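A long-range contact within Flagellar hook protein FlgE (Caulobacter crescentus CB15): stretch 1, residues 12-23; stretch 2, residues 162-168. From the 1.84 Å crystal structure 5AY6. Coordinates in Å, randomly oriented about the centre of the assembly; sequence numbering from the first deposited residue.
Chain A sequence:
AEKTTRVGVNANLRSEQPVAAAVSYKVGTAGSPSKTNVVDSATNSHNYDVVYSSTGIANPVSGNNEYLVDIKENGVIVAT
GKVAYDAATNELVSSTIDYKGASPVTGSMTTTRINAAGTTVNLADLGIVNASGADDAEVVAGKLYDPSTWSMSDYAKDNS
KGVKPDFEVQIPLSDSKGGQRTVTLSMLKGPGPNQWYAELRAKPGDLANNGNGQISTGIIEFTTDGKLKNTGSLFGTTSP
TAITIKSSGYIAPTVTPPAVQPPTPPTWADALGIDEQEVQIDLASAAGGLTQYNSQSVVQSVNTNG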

# COMPACT_ATOMS: atom_id res chain seq x y z
N ASN A 12 -12.52 -14.19 4.47
CA ASN A 12 -12.50 -13.95 3.03
C ASN A 12 -12.48 -12.47 2.72
O ASN A 12 -13.16 -11.68 3.37
N LEU A 13 -11.69 -12.10 1.73
CA LEU A 13 -11.69 -10.74 1.20
C LEU A 13 -12.38 -10.76 -0.16
O LEU A 13 -11.98 -11.51 -1.04
N ARG A 14 -13.42 -9.94 -0.33
CA ARG A 14 -14.15 -9.96 -1.59
C ARG A 14 -13.25 -9.56 -2.75
O ARG A 14 -12.72 -8.46 -2.78
N SER A 15 -13.11 -10.46 -3.73
CA SER A 15 -12.18 -10.23 -4.83
C SER A 15 -12.59 -9.03 -5.70
O SER A 15 -11.72 -8.38 -6.30
N GLU A 16 -13.89 -8.75 -5.75
CA GLU A 16 -14.40 -7.64 -6.57
C GLU A 16 -14.45 -6.32 -5.82
O GLU A 16 -14.94 -5.33 -6.37
N GLN A 17 -13.98 -6.30 -4.57
CA GLN A 17 -13.88 -5.06 -3.81
C GLN A 17 -13.20 -3.99 -4.66
O GLN A 17 -12.07 -4.16 -5.08
N PRO A 18 -13.92 -2.89 -4.94
CA PRO A 18 -13.34 -1.84 -5.78
C PRO A 18 -12.29 -1.03 -5.03
O PRO A 18 -12.38 -0.84 -3.81
N VAL A 19 -11.28 -0.57 -5.76
CA VAL A 19 -10.19 0.21 -5.19
C VAL A 19 -10.67 1.57 -4.69
O VAL A 19 -11.40 2.27 -5.38
N ALA A 20 -10.25 1.94 -3.48
CA ALA A 20 -10.62 3.24 -2.92
C ALA A 20 -9.94 4.38 -3.67
O ALA A 20 -8.84 4.22 -4.20
N ALA A 21 -10.60 5.53 -3.70
CA ALA A 21 -10.05 6.73 -4.31
C ALA A 21 -8.72 7.13 -3.67
O ALA A 21 -7.88 7.76 -4.31
N ALA A 22 -8.52 6.77 -2.40
CA ALA A 22 -7.27 7.06 -1.72
C ALA A 22 -6.13 6.13 -2.15
O ALA A 22 -4.97 6.36 -1.83
N VAL A 23 -6.47 5.07 -2.88
CA VAL A 23 -5.45 4.16 -3.40
C VAL A 23 -5.25 4.37 -4.90
O VAL A 23 -4.12 4.39 -5.39
N GLY A 162 -4.58 9.70 7.26
CA GLY A 162 -4.35 8.42 6.62
C GLY A 162 -5.53 7.92 5.80
O GLY A 162 -6.26 8.70 5.20
N VAL A 163 -5.69 6.60 5.77
CA VAL A 163 -6.70 5.97 4.93
C VAL A 163 -7.49 4.92 5.71
O VAL A 163 -6.91 4.06 6.37
N LYS A 164 -8.82 5.00 5.62
CA LYS A 164 -9.70 4.01 6.22
C LYS A 164 -9.61 2.69 5.46
O LYS A 164 -9.77 2.66 4.24
N PRO A 165 -9.37 1.57 6.18
CA PRO A 165 -9.21 0.26 5.53
C PRO A 165 -10.47 -0.20 4.80
O PRO A 165 -11.57 0.26 5.14
N ASP A 166 -10.31 -1.08 3.81
CA ASP A 166 -11.45 -1.75 3.17
C ASP A 166 -11.96 -2.89 4.03
O ASP A 166 -13.14 -3.23 4.00
N PHE A 167 -11.05 -3.49 4.79
CA PHE A 167 -11.44 -4.58 5.68
C PHE A 167 -10.41 -4.78 6.77
O PHE A 167 -9.22 -4.52 6.58
N GLU A 168 -10.87 -5.25 7.92
CA GLU A 168 -10.00 -5.50 9.05
C GLU A 168 -10.32 -6.83 9.72
O GLU A 168 -11.48 -7.26 9.79

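The touching residues lie at least 141 positions apart in sequence, and the two stretches bury 326 Å² between them, both sides summed. No direct hydrogen bond crosses the contact. Three residues of stretch 2, Asp166, Val163 and Phe167, cover the most surface, and each points its CA-to-CB bond toward stretch 1.

Asp166 has the largest share, 67 Å². Its chi1 is m (-73°), which brings the carboxylate close to Gln17, Pro18 and Ala20. Gln17 NE2 lies 3.9 Å from Asp166 OD1, too far for a hydrogen bond. Ala20 CB packs 4.4 Å from the same oxygen. The CA-to-CB bond of Gln17 also points toward stretch 2, with chi1 t and chi2 p. One hydrogen of its amide nitrogen is used within its own stretch: Gln17 NE2 donates to Pro18 O at 3.0 Å, and the angle of 178° is almost straight. The side chain thus folds back on the backbone that follows it.

Water 3 makes the clearest polar link. It accepts from Ala20 N at 2.7 Å and donates to Asp166 OD2 at 3.0 Å, so it joins the backbone of stretch 1 to the carboxylate. Asp166 OD2 is also hydrogen-bonded elsewhere in the structure. Waters 1 and 2 each lie within hydrogen-bonding reach of Gln17 OE1 and Asp166 O. Water 2 lies 3.1 Å from Gln17 OE1 and 2.6 Å from Asp166 O. Water 1 lies 2.6 Å from Gln17 OE1, while its approach to Asp166 O, at 3.4 Å, would be weak at best.

Val163 covers 51 Å² and is buried. Its chi1 is t (-179°). Val163 CG1 meets Ala22 CB at 3.8 Å, a purely apolar contact. The methyl group of Ala22 points toward stretch 2. Near this point, the backbone hydrogen bond from Val23 N to Ala20 O, 2.8 Å, closes a tight bend in stretch 1.

Phe167 contributes 45 Å² at the other end. Its chi1 is t (-163°) and its chi2 is 60°. Leu13 starts sideways, but with chi1 m and chi2 t its end comes nearer, and Leu13 CD2 packs 3.5 Å from Phe167 CD2. The methyl approaches the ring obliquely. Asn12 O is also oblique to the ring, 4.2 Å from Phe167 CE2. The CA-to-CB bond of Asn12 points away.

A type I beta turn runs from Arg14 to Gln17. Arg14, Ser15 and Glu16 stay out of reach of stretch 2. Arg14 NH2 and Glu16 OE1 form a salt bridge at 3.0 Å.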

# COMPACT_ATOMS: atom_id res chain seq x y z
CB ASN A 12 -13.70 -14.60 2.35
CG ASN A 12 -13.67 -14.42 0.84
OD1 ASN A 12 -12.82 -14.99 0.15
ND2 ASN A 12 -14.59 -13.60 0.33
CB LEU A 13 -10.26 -10.20 1.06
CG LEU A 13 -9.38 -10.26 2.31
CD1 LEU A 13 -7.93 -10.00 1.93
CD2 LEU A 13 -9.85 -9.24 3.33
CB ARG A 14 -15.37 -9.03 -1.55
CG ARG A 14 -16.17 -9.12 -2.84
CD ARG A 14 -17.53 -8.46 -2.76
NE ARG A 14 -18.25 -8.62 -4.02
CZ ARG A 14 -19.37 -7.99 -4.33
NH1 ARG A 14 -19.93 -7.15 -3.47
NH2 ARG A 14 -19.94 -8.19 -5.52
CB SER A 15 -12.06 -11.48 -5.71
OG SER A 15 -13.27 -11.73 -6.41
CB GLU A 16 -15.81 -7.95 -7.09
CG GLU A 16 -15.92 -9.08 -8.10
CD GLU A 16 -17.35 -9.26 -8.61
OE1 GLU A 16 -18.29 -8.65 -8.04
OE2 GLU A 16 -17.53 -10.07 -9.55
CB GLN A 17 -13.11 -5.27 -2.51
CG GLN A 17 -12.67 -3.97 -1.84
CD GLN A 17 -13.81 -3.25 -1.15
OE1 GLN A 17 -14.46 -3.79 -0.27
NE2 GLN A 17 -14.05 -2.01 -1.57
CB PRO A 18 -14.55 -0.98 -6.15
CG PRO A 18 -15.54 -1.23 -5.08
CD PRO A 18 -15.34 -2.65 -4.63
CB VAL A 19 -9.08 0.41 -6.23
CG1 VAL A 19 -7.91 1.14 -5.62
CG2 VAL A 19 -8.63 -0.93 -6.79
CB ALA A 20 -10.27 3.30 -1.44
CB ALA A 21 -11.04 7.87 -4.22
CB ALA A 22 -7.46 6.98 -0.21
CB VAL A 23 -5.79 2.68 -3.10
CG1 VAL A 23 -4.92 1.74 -3.91
CG2 VAL A 23 -5.64 2.40 -1.61
CB VAL A 163 -6.06 5.30 3.69
CG1 VAL A 163 -7.13 4.65 2.82
CG2 VAL A 163 -5.26 6.31 2.89
CB LYS A 164 -11.14 4.52 6.21
CG LYS A 164 -12.18 3.54 6.74
CD LYS A 164 -13.59 4.06 6.46
CE LYS A 164 -14.64 3.24 7.19
NZ LYS A 164 -14.58 3.48 8.66
CB PRO A 165 -8.89 -0.68 6.70
CG PRO A 165 -8.48 0.21 7.82
CD PRO A 165 -9.26 1.48 7.64
CB ASP A 166 -11.06 -2.30 1.79
CG ASP A 166 -10.90 -1.21 0.76
OD1 ASP A 166 -11.61 -0.19 0.87
OD2 ASP A 166 -10.07 -1.39 -0.15
CB PHE A 167 -11.63 -5.88 4.89
CG PHE A 167 -12.41 -6.92 5.64
CD1 PHE A 167 -13.71 -6.67 6.05
CD2 PHE A 167 -11.84 -8.15 5.93
CE1 PHE A 167 -14.44 -7.63 6.74
CE2 PHE A 167 -12.57 -9.12 6.62
CZ PHE A 167 -13.86 -8.86 7.03
CB GLU A 168 -10.11 -4.38 10.08
CG GLU A 168 -9.63 -3.03 9.60
CD GLU A 168 -9.51 -2.02 10.73
OE1 GLU A 168 -10.45 -1.92 11.55
OE2 GLU A 168 -8.47 -1.33 10.80
O HOH W 1 -14.04 -5.56 1.65
O HOH W 2 -14.93 -2.27 2.43
O HOH W 3 -8.61 0.32 -2.06